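Local coordinates for cobalamin biosynthesis protein CobN (Mycobacterium tuberculosis, PDB 7C6O) that serves as the catalytic subunit of cobaltochelatase, the ATP-dependent enzyme that inserts cobalt into the corrin ring during cobalamin biosynthesis, at residues 1053-1057 and 1093-1097; 901-906 and 931-936; 883-887 and 1073-1078. All coordinates share one frame; numbering follows the deposited sequence.

In the fold
All three contacts belong to one mixed, eight-stranded sheet and the helices packed on it. Contact 1 pairs strands 1056-1061 and 1094-1099. Contact 3 sets the helix between those two strands, 1072-1089, against strand 880-885. The two meet where His-1078 NE2 probably donates to Ala-1057 O, 2.9 Å away; their centres are about 13 Å apart. Contact 2 joins helix 896-905 to strand 935-940, the neighbour of strand 880-885. It touches contact 3 through Val-901 CG2 and Leu-883 CD2, at 3.7 Å. Contacts 1 and 2 do not touch, their nearest atoms being about 5 Å apart. The sodium ligands Asp-125 and Ser-127 belong to none of the contacts.

Contact 1 of 3, residues 1053-1057 and 1093-1097; sequences RIAVA and PAAYI
Val-1056 rests a methyl group on the ring of Tyr-1096. CG1 lies 3.7 Å from the Tyr-1096 ring centroid, over the face but displaced toward the rim on the CD2 side. This is a CH-pi contact. With CG1 anti to the backbone N (chi1 -159°), the methyl projects across to the neighbouring strand. The same methyl also borders Ala-1094, with 4.1 Å between Val-1056 CG1 and Ala-1094 CB. The small alanine forms a hollow beside the ring, and the valine branch fills it.

A second bump is the ring of Pro-1093. Its CB rests against two successive carbonyl oxygens, 3.6 Å from both Ile-1054 O and Ala-1055 O. Its CG approaches Ala-1057 CB at 4.2 Å, on the sheet face that does not carry Val-1056.

Three backbone bonds set the parallel register of Val-1056 with Ala-1094 and Ala-1057 with Ala-1095. Ala-1094 N donates to Ala-1055 O. Ala-1057 N donates to Ala-1094 O over 2.7 Å, the straightest of the three at 166°. Tyr-1096 N donates to Ala-1057 O, which also accepts from His-1078 NE2.

The two strands are the parallel strands of a beta-alpha-beta unit whose connecting helix is 1072-1089. That helix covers the Ala-1057 face with Met-1081 and Val-1082, and its Val-1085 meets Pro-1093. Helix 853-874 lies on the other face, where Tyr-870 touches Val-1056 and Tyr-1096. Beyond Val-1056 the sheet continues into strand 880-885, through a backbone bond to Gly-882.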
loop_
_atom_site.group_PDB
_atom_site.type_symbol
_atom_site.label_atom_id
_atom_site.label_comp_id
_atom_site.label_asym_id
_atom_site.label_seq_id
_atom_site.Cartn_x
_atom_site.Cartn_y
_atom_site.Cartn_z
ATOM N N ARG A 1053 -6.938 -18.136 23.377
ATOM C CA ARG A 1053 -6.136 -19.302 23.038
ATOM C C ARG A 1053 -4.751 -18.956 22.512
ATOM O O ARG A 1053 -3.927 -19.864 22.357
ATOM C CB ARG A 1053 -6.860 -20.158 21.993
ATOM C CG ARG A 1053 -8.167 -20.759 22.472
ATOM C CD ARG A 1053 -8.664 -21.807 21.491
ATOM N NE ARG A 1053 -9.890 -22.454 21.948
ATOM C CZ ARG A 1053 -11.098 -22.190 21.462
ATOM N NH1 ARG A 1053 -11.246 -21.292 20.497
ATOM N NH2 ARG A 1053 -12.158 -22.830 21.937
ATOM N N ILE A 1054 -4.477 -17.682 22.227
ATOM C CA ILE A 1054 -3.202 -17.310 21.623
ATOM C C ILE A 1054 -2.069 -17.623 22.587
ATOM O O ILE A 1054 -2.012 -17.087 23.702
ATOM C CB ILE A 1054 -3.201 -15.832 21.223
ATOM C CG1 ILE A 1054 -4.212 -15.587 20.102
ATOM C CG2 ILE A 1054 -1.796 -15.402 20.801
ATOM C CD1 ILE A 1054 -4.357 -14.122 19.721
ATOM N N ALA A 1055 -1.159 -18.498 22.161
ATOM C CA ALA A 1055 0.013 -18.840 22.955
ATOM C C ALA A 1055 1.224 -17.989 22.601
ATOM O O ALA A 1055 2.057 -17.715 23.475
ATOM C CB ALA A 1055 0.356 -20.323 22.776
ATOM N N VAL A 1056 1.341 -17.573 21.341
ATOM C CA VAL A 1056 2.426 -16.714 20.875
ATOM C C VAL A 1056 1.817 -15.581 20.066
ATOM O O VAL A 1056 1.120 -15.833 19.076
ATOM C CB VAL A 1056 3.445 -17.466 20.003
ATOM C CG1 VAL A 1056 4.766 -16.717 19.980
ATOM C CG2 VAL A 1056 3.621 -18.891 20.460
ATOM N N ALA A 1057 2.101 -14.343 20.460
ATOM C CA ALA A 1057 1.754 -13.179 19.653
ATOM C C ALA A 1057 2.970 -12.799 18.816
ATOM O O ALA A 1057 4.023 -12.458 19.366
ATOM C CB ALA A 1057 1.305 -12.015 20.534
ATOM N N PRO A 1093 0.722 -13.674 26.667
ATOM C CA PRO A 1093 1.276 -14.746 25.839
ATOM C C PRO A 1093 2.754 -14.496 25.598
ATOM O O PRO A 1093 3.291 -13.430 25.901
ATOM C CB PRO A 1093 0.471 -14.641 24.545
ATOM C CG PRO A 1093 0.164 -13.173 24.443
ATOM C CD PRO A 1093 -0.020 -12.685 25.865
ATOM N N ALA A 1094 3.421 -15.505 25.049
ATOM C CA ALA A 1094 4.746 -15.265 24.499
ATOM C C ALA A 1094 4.637 -14.248 23.368
ATOM O O ALA A 1094 3.637 -14.192 22.647
ATOM C CB ALA A 1094 5.366 -16.568 23.997
ATOM N N ALA A 1095 5.661 -13.410 23.235
ATOM C CA ALA A 1095 5.684 -12.372 22.209
ATOM C C ALA A 1095 6.971 -12.530 21.414
ATOM O O ALA A 1095 8.063 -12.303 21.945
ATOM C CB ALA A 1095 5.581 -10.977 22.826
ATOM N N TYR A 1096 6.847 -12.936 20.154
ATOM C CA TYR A 1096 7.992 -13.198 19.296
ATOM C C TYR A 1096 8.048 -12.198 18.151
ATOM O O TYR A 1096 7.018 -11.708 17.679
ATOM C CB TYR A 1096 7.945 -14.609 18.698
ATOM C CG TYR A 1096 8.179 -15.745 19.668
ATOM C CD1 TYR A 1096 8.470 -15.508 21.005
ATOM C CD2 TYR A 1096 8.120 -17.065 19.233
ATOM C CE1 TYR A 1096 8.686 -16.556 21.886
ATOM C CE2 TYR A 1096 8.330 -18.117 20.105
ATOM C CZ TYR A 1096 8.613 -17.858 21.427
ATOM O OH TYR A 1096 8.823 -18.910 22.290
ATOM N N ILE A 1097 9.268 -11.924 17.698
ATOM C CA ILE A 1097 9.528 -11.154 16.487
ATOM C C ILE A 1097 10.128 -12.106 15.461
ATOM O O ILE A 1097 11.166 -12.728 15.717
ATOM C CB ILE A 1097 10.473 -9.973 16.752
ATOM C CG1 ILE A 1097 9.780 -8.894 17.588
ATOM C CG2 ILE A 1097 10.997 -9.398 15.441
ATOM C CD1 ILE A 1097 8.653 -8.195 16.866
#

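Contact 2 of 3, residues 901-906 and 931-936; sequences VLALLG and RPRIDV
Arg-931 and Arg-933 both reach the carbonyl oxygens at the C-terminal end of helix 896-905. The helix closes in a Schellman motif, with Gly-906 at positive phi as its C-prime residue.

The polar contacts all use helix-end oxygens as acceptors. Arg-931 NH2 makes a short bond of 2.6 Å to Ala-903 O, which lies in the guanidinium plane. Arg-931 NH1 binds Leu-904 O at 3.1 Å and also holds the carbonyl of its own neighbour, Pro-932. The Arg-931 chain starts with CG between the backbone N and the carbonyl carbon (chi1 58°) and bends again at chi2, which turns the guanidinium back onto the helix. Leu-904 O has a second donor, Ile-934 N, at 3.0 Å. The two donors come from opposite faces of that carbonyl plane. Arg-933 extends past the last turn, and its NH1 reaches Leu-905 O at 3.2 Å, on a lone pair in the carbonyl plane. A weak bond runs from the same NH1 to Gly-906 O. Elsewhere Arg-933 NH2 donates to Met-924 O, and NE forms a salt bridge with Glu-967. The positive charge of Arg-931 probably suits the helix C-terminus; that of Arg-933 is shared with Glu-967.

The apolar contacts centre on Val-936, the second residue of strand 935-940. Its two methyls divide the work. CG1 meets Val-901 CG1 at 3.9 Å. CG2 packs on Leu-904 CB at 3.7 Å, the two side chains crossing at about a right angle.

Leu-905 starts away from the strand, but its end turns back: CD2 touches Val-936 CG2 and comes within 3.5 Å of Ile-934 O.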
loop_
_atom_site.group_PDB
_atom_site.type_symbol
_atom_site.label_atom_id
_atom_site.label_comp_id
_atom_site.label_asym_id
_atom_site.label_seq_id
_atom_site.Cartn_x
_atom_site.Cartn_y
_atom_site.Cartn_z
ATOM N N VAL A 901 1.099 -18.080 7.704
ATOM C CA VAL A 901 -0.206 -18.554 8.159
ATOM C C VAL A 901 -0.539 -19.893 7.511
ATOM O O VAL A 901 -0.928 -20.852 8.187
ATOM C CB VAL A 901 -1.294 -17.505 7.864
ATOM C CG1 VAL A 901 -2.664 -18.047 8.242
ATOM C CG2 VAL A 901 -1.004 -16.207 8.607
ATOM N N LEU A 902 -0.386 -19.974 6.189
ATOM C CA LEU A 902 -0.663 -21.219 5.478
ATOM C C LEU A 902 0.230 -22.351 5.973
ATOM O O LEU A 902 -0.234 -23.482 6.159
ATOM C CB LEU A 902 -0.489 -21.008 3.974
ATOM C CG LEU A 902 -1.495 -20.055 3.321
ATOM C CD1 LEU A 902 -1.182 -19.842 1.846
ATOM C CD2 LEU A 902 -2.909 -20.582 3.493
ATOM N N ALA A 903 1.515 -22.063 6.201
ATOM C CA ALA A 903 2.437 -23.101 6.654
ATOM C C ALA A 903 2.058 -23.618 8.036
ATOM O O ALA A 903 2.130 -24.826 8.296
ATOM C CB ALA A 903 3.871 -22.570 6.653
ATOM N N LEU A 904 1.657 -22.722 8.941
ATOM C CA LEU A 904 1.256 -23.158 10.276
ATOM C C LEU A 904 0.025 -24.053 10.213
ATOM O O LEU A 904 -0.055 -25.067 10.921
ATOM C CB LEU A 904 0.999 -21.943 11.168
ATOM C CG LEU A 904 2.234 -21.139 11.576
ATOM C CD1 LEU A 904 1.836 -19.787 12.150
ATOM C CD2 LEU A 904 3.064 -21.927 12.579
ATOM N N LEU A 905 -0.945 -23.697 9.364
ATOM C CA LEU A 905 -2.136 -24.515 9.173
ATOM C C LEU A 905 -1.838 -25.827 8.461
ATOM O O LEU A 905 -2.639 -26.762 8.551
ATOM C CB LEU A 905 -3.186 -23.740 8.371
ATOM C CG LEU A 905 -3.719 -22.443 8.980
ATOM C CD1 LEU A 905 -4.671 -21.759 8.015
ATOM C CD2 LEU A 905 -4.404 -22.723 10.305
ATOM N N GLY A 906 -0.717 -25.915 7.751
ATOM C CA GLY A 906 -0.413 -27.108 6.984
ATOM C C GLY A 906 -1.041 -27.115 5.609
ATOM O O GLY A 906 -1.468 -28.174 5.132
ATOM N N ARG A 931 3.996 -32.718 12.317
ATOM C CA ARG A 931 3.650 -31.951 13.503
ATOM C C ARG A 931 2.175 -31.591 13.414
ATOM O O ARG A 931 1.576 -31.702 12.338
ATOM C CB ARG A 931 4.512 -30.685 13.610
ATOM C CG ARG A 931 4.388 -29.777 12.409
ATOM C CD ARG A 931 4.399 -28.327 12.828
ATOM N NE ARG A 931 4.468 -27.433 11.678
ATOM C CZ ARG A 931 3.418 -26.837 11.124
ATOM N NH1 ARG A 931 2.200 -27.030 11.613
ATOM N NH2 ARG A 931 3.589 -26.039 10.080
ATOM N N PRO A 932 1.559 -31.174 14.520
ATOM C CA PRO A 932 0.143 -30.796 14.458
ATOM C C PRO A 932 -0.065 -29.549 13.617
ATOM O O PRO A 932 0.814 -28.690 13.503
ATOM C CB PRO A 932 -0.226 -30.534 15.923
ATOM C CG PRO A 932 0.828 -31.208 16.723
ATOM C CD PRO A 932 2.072 -31.139 15.901
ATOM N N ARG A 933 -1.247 -29.464 13.013
ATOM C CA ARG A 933 -1.697 -28.197 12.458
ATOM C C ARG A 933 -1.877 -27.199 13.594
ATOM O O ARG A 933 -2.609 -27.465 14.553
ATOM C CB ARG A 933 -3.007 -28.380 11.691
ATOM C CG ARG A 933 -2.948 -29.424 10.591
ATOM C CD ARG A 933 -4.182 -29.371 9.702
ATOM N NE ARG A 933 -4.277 -30.548 8.845
ATOM C CZ ARG A 933 -3.627 -30.694 7.696
ATOM N NH1 ARG A 933 -2.828 -29.731 7.254
ATOM N NH2 ARG A 933 -3.771 -31.806 6.988
ATOM N N ILE A 934 -1.189 -26.069 13.501
ATOM C CA ILE A 934 -1.233 -25.045 14.538
ATOM C C ILE A 934 -2.345 -24.062 14.199
ATOM O O ILE A 934 -2.449 -23.601 13.058
ATOM C CB ILE A 934 0.123 -24.328 14.661
ATOM C CG1 ILE A 934 1.264 -25.344 14.807
ATOM C CG2 ILE A 934 0.108 -23.357 15.832
ATOM C CD1 ILE A 934 1.211 -26.175 16.078
ATOM N N ASP A 935 -3.179 -23.745 15.186
ATOM C CA ASP A 935 -4.225 -22.753 14.986
ATOM C C ASP A 935 -3.605 -21.371 14.808
ATOM O O ASP A 935 -2.547 -21.064 15.364
ATOM C CB ASP A 935 -5.196 -22.756 16.169
ATOM C CG ASP A 935 -6.601 -22.318 15.782
ATOM O OD1 ASP A 935 -6.815 -21.910 14.623
ATOM O OD2 ASP A 935 -7.500 -22.391 16.645
ATOM N N VAL A 936 -4.260 -20.537 14.007
ATOM C CA VAL A 936 -3.773 -19.189 13.735
ATOM C C VAL A 936 -4.933 -18.210 13.837
ATOM O O VAL A 936 -5.982 -18.414 13.216
ATOM C CB VAL A 936 -3.107 -19.074 12.348
ATOM C CG1 VAL A 936 -2.599 -17.652 12.127
ATOM C CG2 VAL A 936 -1.971 -20.070 12.202
#

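Contact 3 of 3, residues 883-887 and 1073-1078; sequences LSVWG and DYFQYH
Trp-886 presents its indole edge to the faces of two tyrosines, Tyr-1074 and Tyr-1077, about one turn apart on the same helix. The pyrrole side points at Tyr-1077. NE1 stands over the centre of that ring, 3.4 Å from Tyr-1077 CG, and the planes are 75° apart. The benzene side meets Tyr-1074 in the same edge-to-face way, with planes at 62°. There Trp-886 CH2 lies over the middle of the ring, while CZ3 is 3.7 Å from Tyr-1074 CZ.

The rim between these two ends is also occupied. Trp-886 CZ2 lies 3.4 Å from Asp-1073 O, and CH2 comes to 3.5 Å from Asp-1073 CB.

The three rings form an aromatic cluster. It joins the region just past strand 880-885, where Trp-886 is the N-cap of the next helix, to helix 1072-1089 of a beta-alpha-beta unit. Lys-1059, on the first strand of that unit, adds a cation-pi contact to Trp-886. The phenol of Tyr-1074 is held elsewhere, by His-1066 NE2.

On the strand itself, Ser-884 OG sits at the edge of the Tyr-1077 ring, 3.7 Å from Tyr-1077 CB. A water links the two elements: it is 2.7 Å from Ser-884 OG and donates to Tyr-1077 O at the same distance.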
loop_
_atom_site.group_PDB
_atom_site.type_symbol
_atom_site.label_atom_id
_atom_site.label_comp_id
_atom_site.label_asym_id
_atom_site.label_seq_id
_atom_site.Cartn_x
_atom_site.Cartn_y
_atom_site.Cartn_z
ATOM N N LEU A 883 -0.996 -13.574 14.747
ATOM C CA LEU A 883 -0.098 -12.887 13.825
ATOM C C LEU A 883 -0.766 -11.633 13.285
ATOM O O LEU A 883 -1.912 -11.681 12.826
ATOM C CB LEU A 883 0.308 -13.802 12.666
ATOM C CG LEU A 883 1.297 -13.215 11.654
ATOM C CD1 LEU A 883 2.675 -13.040 12.290
ATOM C CD2 LEU A 883 1.382 -14.084 10.402
ATOM N N SER A 884 -0.044 -10.514 13.334
ATOM C CA SER A 884 -0.501 -9.272 12.728
ATOM C C SER A 884 0.080 -9.159 11.325
ATOM O O SER A 884 1.283 -9.353 11.127
ATOM C CB SER A 884 -0.092 -8.070 13.580
ATOM O OG SER A 884 -0.752 -8.092 14.834
ATOM N N VAL A 885 -0.776 -8.847 10.352
ATOM C CA VAL A 885 -0.423 -8.916 8.938
ATOM C C VAL A 885 -0.791 -7.594 8.278
ATOM O O VAL A 885 -1.954 -7.176 8.332
ATOM C CB VAL A 885 -1.129 -10.087 8.234
ATOM C CG1 VAL A 885 -0.868 -10.048 6.743
ATOM C CG2 VAL A 885 -0.673 -11.416 8.828
ATOM N N TRP A 886 0.186 -6.955 7.637
ATOM C CA TRP A 886 0.008 -5.651 7.015
ATOM C C TRP A 886 0.129 -5.746 5.499
ATOM O O TRP A 886 0.868 -6.578 4.965
ATOM C CB TRP A 886 1.043 -4.646 7.528
ATOM C CG TRP A 886 0.935 -4.326 8.982
ATOM C CD1 TRP A 886 -0.166 -4.466 9.777
ATOM C CD2 TRP A 886 1.975 -3.813 9.822
ATOM N NE1 TRP A 886 0.126 -4.068 11.061
ATOM C CE2 TRP A 886 1.434 -3.662 11.114
ATOM C CE3 TRP A 886 3.314 -3.469 9.606
ATOM C CZ2 TRP A 886 2.185 -3.179 12.186
ATOM C CZ3 TRP A 886 4.056 -2.990 10.671
ATOM C CH2 TRP A 886 3.490 -2.848 11.944
ATOM N N GLY A 887 -0.584 -4.854 4.809
ATOM C CA GLY A 887 -0.504 -4.827 3.359
ATOM C C GLY A 887 0.859 -4.392 2.856
ATOM O O GLY A 887 1.371 -4.937 1.871
ATOM N N ASP A 1073 3.201 1.610 14.659
ATOM C CA ASP A 1073 2.343 0.502 14.252
ATOM C C ASP A 1073 2.722 -0.803 14.939
ATOM O O ASP A 1073 1.854 -1.652 15.169
ATOM C CB ASP A 1073 2.385 0.346 12.734
ATOM C CG ASP A 1073 1.660 1.468 12.020
ATOM O OD1 ASP A 1073 0.527 1.801 12.433
ATOM O OD2 ASP A 1073 2.226 2.023 11.058
ATOM N N TYR A 1074 3.999 -0.983 15.287
ATOM C CA TYR A 1074 4.403 -2.240 15.905
ATOM C C TYR A 1074 3.789 -2.390 17.292
ATOM O O TYR A 1074 3.156 -3.410 17.589
ATOM C CB TYR A 1074 5.930 -2.348 15.948
ATOM C CG TYR A 1074 6.518 -2.533 14.568
ATOM C CD1 TYR A 1074 6.568 -3.789 13.976
ATOM C CD2 TYR A 1074 6.990 -1.447 13.842
ATOM C CE1 TYR A 1074 7.086 -3.960 12.705
ATOM C CE2 TYR A 1074 7.512 -1.609 12.571
ATOM C CZ TYR A 1074 7.555 -2.866 12.008
ATOM O OH TYR A 1074 8.074 -3.029 10.745
ATOM N N PHE A 1075 3.932 -1.380 18.155
ATOM C CA PHE A 1075 3.354 -1.531 19.487
ATOM C C PHE A 1075 1.830 -1.548 19.428
ATOM O O PHE A 1075 1.193 -2.210 20.252
ATOM C CB PHE A 1075 3.886 -0.450 20.445
ATOM C CG PHE A 1075 3.095 0.842 20.461
ATOM C CD1 PHE A 1075 1.937 0.965 21.222
ATOM C CD2 PHE A 1075 3.548 1.951 19.764
ATOM C CE1 PHE A 1075 1.222 2.156 21.248
ATOM C CE2 PHE A 1075 2.844 3.147 19.789
ATOM C CZ PHE A 1075 1.676 3.249 20.531
ATOM N N GLN A 1076 1.232 -0.862 18.452
ATOM C CA GLN A 1076 -0.225 -0.865 18.339
ATOM C C GLN A 1076 -0.753 -2.260 18.032
ATOM O O GLN A 1076 -1.665 -2.754 18.707
ATOM C CB GLN A 1076 -0.675 0.111 17.255
ATOM C CG GLN A 1076 -0.599 1.568 17.639
ATOM C CD GLN A 1076 -1.491 2.419 16.761
ATOM O OE1 GLN A 1076 -2.699 2.494 16.978
ATOM N NE2 GLN A 1076 -0.901 3.055 15.756
ATOM N N TYR A 1077 -0.195 -2.907 17.009
ATOM C CA TYR A 1077 -0.681 -4.219 16.588
ATOM C C TYR A 1077 -0.092 -5.334 17.443
ATOM O O TYR A 1077 -0.826 -6.143 18.023
ATOM C CB TYR A 1077 -0.353 -4.447 15.110
ATOM C CG TYR A 1077 -1.267 -3.704 14.167
ATOM C CD1 TYR A 1077 -1.030 -2.373 13.844
ATOM C CD2 TYR A 1077 -2.368 -4.332 13.600
ATOM C CE1 TYR A 1077 -1.865 -1.688 12.982
ATOM C CE2 TYR A 1077 -3.208 -3.655 12.738
ATOM C CZ TYR A 1077 -2.951 -2.336 12.432
ATOM O OH TYR A 1077 -3.781 -1.662 11.573
ATOM N N HIS A 1078 1.237 -5.396 17.519
ATOM C CA HIS A 1078 1.897 -6.470 18.255
ATOM C C HIS A 1078 1.669 -6.322 19.753
ATOM O O HIS A 1078 1.179 -7.242 20.417
ATOM C CB HIS A 1078 3.392 -6.471 17.928
ATOM C CG HIS A 1078 4.115 -7.701 18.376
ATOM N ND1 HIS A 1078 5.456 -7.694 18.698
ATOM C CD2 HIS A 1078 3.698 -8.981 18.524
ATOM C CE1 HIS A 1078 5.830 -8.914 19.039
ATOM N NE2 HIS A 1078 4.783 -9.714 18.939
HETATM O O HOH W 1 -2.699 -7.022 16.318
#